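Local coordinates for 6-carboxyhexanoate--CoA ligase (PDB 5TVA), which belongs to the 6-carboxyhexanoate--CoA ligase (BioW) family and is modelled here with AMP and coenzyme A bound, at residues A[74-79]-A[200-205]. Residues are numbered along the deposited sequence; the frame is centred on the assembly and turned at random.
Sequences EEAREF and VRITPL
Arg77 reaches from helix 73-85 to the backbone just past the end of strand 200-203 and holds the carbonyl of Leu205 side-on: NE and NH2 both donate to that one oxygen, each nitrogen 2.9 Å from Leu205 O. The oxygen lies near the guanidinium plane, but the paired grip leaves both bonds bent, with N-H...O angles of about 140°. CG of Arg77 sits anti to its carbonyl carbon and the chain runs extended to NE, so the side chain crosses that of Leu205 obliquely, Arg77 CG lying 3.8 Å from Leu205 CD2. The same methyl also rests on the backbone carbonyl of Ala76. Ala76, the residue before Arg77, points its CB at the strand end, 3.7 Å from Ile202 CG2 and only 3.0 Å from Pro204 O, a tight fit. Pro204 follows a cis peptide bond, where the chain leaves the strand. Farther along, Phe79, its CG anti to the backbone N (chi1 -178°), meets Ile202 obliquely; Phe79 CD2 lies 3.6 Å from Ile202 CD1, and the rings of Tyr68 and Phe70 also meet that of Phe79. Behind this layer, strand 200-203 is fixed in the mixed sheet by backbone bonds to strands 65-69 and 190-194; segment 74-79 runs nearly antiparallel to it, at 160°. The contact thus joins helix to sheet through an apolar layer, while the two-nitrogen grip satisfies a main-chain oxygen just beyond the strand and ties the turn to the helix.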
ATOM      1  N   GLU A  74     -13.560   5.307 -16.020  1.00 77.97           N
ATOM      2  CA  GLU A  74     -12.994   4.781 -17.260  1.00 73.67           C
ATOM      3  C   GLU A  74     -11.836   5.643 -17.744  1.00 72.87           C
ATOM      4  O   GLU A  74     -10.853   5.128 -18.293  1.00 74.28           O
ATOM      5  CB  GLU A  74     -14.068   4.677 -18.348  1.00 75.34           C
ATOM      6  CG  GLU A  74     -15.322   3.867 -17.985  1.00 85.21           C
ATOM      7  CD  GLU A  74     -16.198   4.506 -16.906  1.00 90.03           C
ATOM      8  OE1 GLU A  74     -16.000   5.696 -16.582  1.00 88.13           O
ATOM      9  OE2 GLU A  74     -17.084   3.804 -16.369  1.00 96.20           O
ATOM     10  N   GLU A  75     -11.931   6.958 -17.549  1.00 69.31           N
ATOM     11  CA  GLU A  75     -10.867   7.858 -17.974  1.00 68.01           C
ATOM     12  C   GLU A  75      -9.698   7.836 -17.004  1.00 64.49           C
ATOM     13  O   GLU A  75      -8.542   8.007 -17.410  1.00 61.47           O
ATOM     14  CB  GLU A  75     -11.411   9.279 -18.105  1.00 74.40           C
ATOM     15  CG  GLU A  75     -12.419   9.443 -19.230  1.00 81.10           C
ATOM     16  CD  GLU A  75     -13.118  10.787 -19.190  1.00 85.57           C
ATOM     17  OE1 GLU A  75     -13.581  11.191 -18.094  1.00 79.97           O
ATOM     18  OE2 GLU A  75     -13.189  11.440 -20.256  1.00 89.16           O
ATOM     19  N   ALA A  76      -9.989   7.653 -15.716  1.00 63.43           N
ATOM     20  CA  ALA A  76      -8.927   7.564 -14.726  1.00 62.17           C
ATOM     21  C   ALA A  76      -8.146   6.264 -14.885  1.00 60.13           C
ATOM     22  O   ALA A  76      -6.912   6.253 -14.792  1.00 57.92           O
ATOM     23  CB  ALA A  76      -9.523   7.684 -13.324  1.00 60.98           C
ATOM     24  N   ARG A  77      -8.853   5.166 -15.151  1.00 59.93           N
ATOM     25  CA  ARG A  77      -8.197   3.891 -15.397  1.00 59.13           C
ATOM     26  C   ARG A  77      -7.462   3.888 -16.732  1.00 62.51           C
ATOM     27  O   ARG A  77      -6.420   3.237 -16.863  1.00 58.03           O
ATOM     28  CB  ARG A  77      -9.225   2.767 -15.335  1.00 57.95           C
ATOM     29  CG  ARG A  77      -9.961   2.724 -14.014  1.00 58.98           C
ATOM     30  CD  ARG A  77     -11.019   1.642 -13.990  1.00 59.11           C
ATOM     31  NE  ARG A  77     -11.633   1.540 -12.670  1.00 58.90           N
ATOM     32  CZ  ARG A  77     -12.729   0.832 -12.412  1.00 57.64           C
ATOM     33  NH1 ARG A  77     -13.332   0.174 -13.388  1.00 64.33           N
ATOM     34  NH2 ARG A  77     -13.225   0.789 -11.186  1.00 60.23           N
ATOM     35  N   GLU A  78      -7.968   4.620 -17.722  1.00 64.37           N
ATOM     36  CA  GLU A  78      -7.243   4.746 -18.980  1.00 59.44           C
ATOM     37  C   GLU A  78      -5.917   5.466 -18.760  1.00 58.28           C
ATOM     38  O   GLU A  78      -4.868   5.049 -19.273  1.00 58.00           O
ATOM     39  CB  GLU A  78      -8.114   5.488 -19.993  1.00 70.87           C
ATOM     40  CG  GLU A  78      -7.636   5.447 -21.435  1.00 72.91           C
ATOM     41  CD  GLU A  78      -8.722   5.891 -22.414  1.00 78.94           C
ATOM     42  OE1 GLU A  78      -8.378   6.305 -23.545  1.00 73.70           O
ATOM     43  OE2 GLU A  78      -9.919   5.831 -22.044  1.00 80.36           O
ATOM     44  N   PHE A  79      -5.948   6.547 -17.981  1.00 51.28           N
ATOM     45  CA  PHE A  79      -4.714   7.233 -17.615  1.00 53.99           C
ATOM     46  C   PHE A  79      -3.822   6.332 -16.761  1.00 55.44           C
ATOM     47  O   PHE A  79      -2.594   6.315 -16.928  1.00 50.10           O
ATOM     48  CB  PHE A  79      -5.052   8.530 -16.881  1.00 48.81           C
ATOM     49  CG  PHE A  79      -3.860   9.357 -16.493  1.00 40.92           C
ATOM     50  CD1 PHE A  79      -3.101   9.997 -17.447  1.00 49.44           C
ATOM     51  CD2 PHE A  79      -3.534   9.537 -15.163  1.00 46.73           C
ATOM     52  CE1 PHE A  79      -2.011  10.780 -17.082  1.00 48.66           C
ATOM     53  CE2 PHE A  79      -2.444  10.316 -14.786  1.00 43.46           C
ATOM     54  CZ  PHE A  79      -1.686  10.941 -15.749  1.00 45.12           C
ATOM     55  N   VAL A 200       1.751   8.784  -8.272  1.00 47.66           N
ATOM     56  CA  VAL A 200       0.819   9.453  -9.173  1.00 48.24           C
ATOM     57  C   VAL A 200      -0.590   9.245  -8.632  1.00 45.39           C
ATOM     58  O   VAL A 200      -1.163   8.160  -8.756  1.00 44.41           O
ATOM     59  CB  VAL A 200       0.961   8.944 -10.613  1.00 45.87           C
ATOM     60  CG1 VAL A 200       0.147   9.795 -11.551  1.00 49.45           C
ATOM     61  CG2 VAL A 200       2.420   8.992 -11.023  1.00 42.62           C
ATOM     62  N   ARG A 201      -1.161  10.293  -8.031  1.00 52.51           N
ATOM     63  CA  ARG A 201      -2.481  10.203  -7.416  1.00 52.10           C
ATOM     64  C   ARG A 201      -3.557  10.483  -8.454  1.00 47.64           C
ATOM     65  O   ARG A 201      -3.438  11.427  -9.235  1.00 49.76           O
ATOM     66  CB  ARG A 201      -2.571  11.184  -6.254  1.00 52.83           C
ATOM     67  CG  ARG A 201      -1.225  11.336  -5.543  1.00 51.88           C
ATOM     68  CD  ARG A 201      -1.288  12.311  -4.400  1.00 51.44           C
ATOM     69  NE  ARG A 201      -2.502  12.116  -3.620  1.00 54.27           N
ATOM     70  CZ  ARG A 201      -3.418  13.060  -3.434  1.00 54.21           C
ATOM     71  NH1 ARG A 201      -3.233  14.265  -3.964  1.00 54.73           N
ATOM     72  NH2 ARG A 201      -4.499  12.804  -2.706  1.00 53.41           N
ATOM     73  N   ILE A 202      -4.591   9.647  -8.490  1.00 47.65           N
ATOM     74  CA  ILE A 202      -5.504   9.631  -9.626  1.00 51.78           C
ATOM     75  C   ILE A 202      -6.937   9.469  -9.129  1.00 58.51           C
ATOM     76  O   ILE A 202      -7.264   8.461  -8.491  1.00 52.85           O
ATOM     77  CB  ILE A 202      -5.145   8.514 -10.616  1.00 51.28           C
ATOM     78  CG1 ILE A 202      -3.811   8.848 -11.294  1.00 52.48           C
ATOM     79  CG2 ILE A 202      -6.268   8.304 -11.622  1.00 54.98           C
ATOM     80  CD1 ILE A 202      -3.193   7.697 -12.064  1.00 48.08           C
ATOM     81  N   THR A 203      -7.792  10.455  -9.436  1.00 57.38           N
ATOM     82  CA  THR A 203      -9.206  10.456  -9.021  1.00 62.03           C
ATOM     83  C   THR A 203     -10.142  10.665 -10.212  1.00 65.95           C
ATOM     84  O   THR A 203      -9.874  11.513 -11.066  1.00 66.63           O
ATOM     85  CB  THR A 203      -9.506  11.570  -7.989  1.00 61.88           C
ATOM     86  OG1 THR A 203      -8.315  11.895  -7.261  1.00 66.93           O
ATOM     87  CG2 THR A 203     -10.590  11.136  -7.013  1.00 59.76           C
ATOM     88  N   PRO A 204     -11.242   9.895 -10.279  1.00 63.03           N
ATOM     89  CA  PRO A 204     -11.545   8.758  -9.412  1.00 64.20           C
ATOM     90  C   PRO A 204     -11.352   7.415 -10.117  1.00 67.55           C
ATOM     91  O   PRO A 204     -11.722   7.264 -11.285  1.00 65.77           O
ATOM     92  CB  PRO A 204     -13.017   8.982  -9.073  1.00 62.63           C
ATOM     93  CG  PRO A 204     -13.575   9.588 -10.353  1.00 59.13           C
ATOM     94  CD  PRO A 204     -12.432  10.319 -11.043  1.00 61.36           C
ATOM     95  N   LEU A 205     -10.789   6.440  -9.412  1.00 64.34           N
ATOM     96  CA  LEU A 205     -10.602   5.112  -9.979  1.00 65.00           C
ATOM     97  C   LEU A 205     -11.781   4.177  -9.702  1.00 68.63           C
ATOM     98  O   LEU A 205     -11.755   3.018 -10.140  1.00 64.22           O
ATOM     99  CB  LEU A 205      -9.283   4.508  -9.471  1.00 62.99           C
ATOM    100  CG  LEU A 205      -8.015   5.119 -10.090  1.00 60.25           C
ATOM    101  CD1 LEU A 205      -6.738   4.719  -9.348  1.00 50.12           C
ATOM    102  CD2 LEU A 205      -7.927   4.695 -11.543  1.00 59.43           C
TER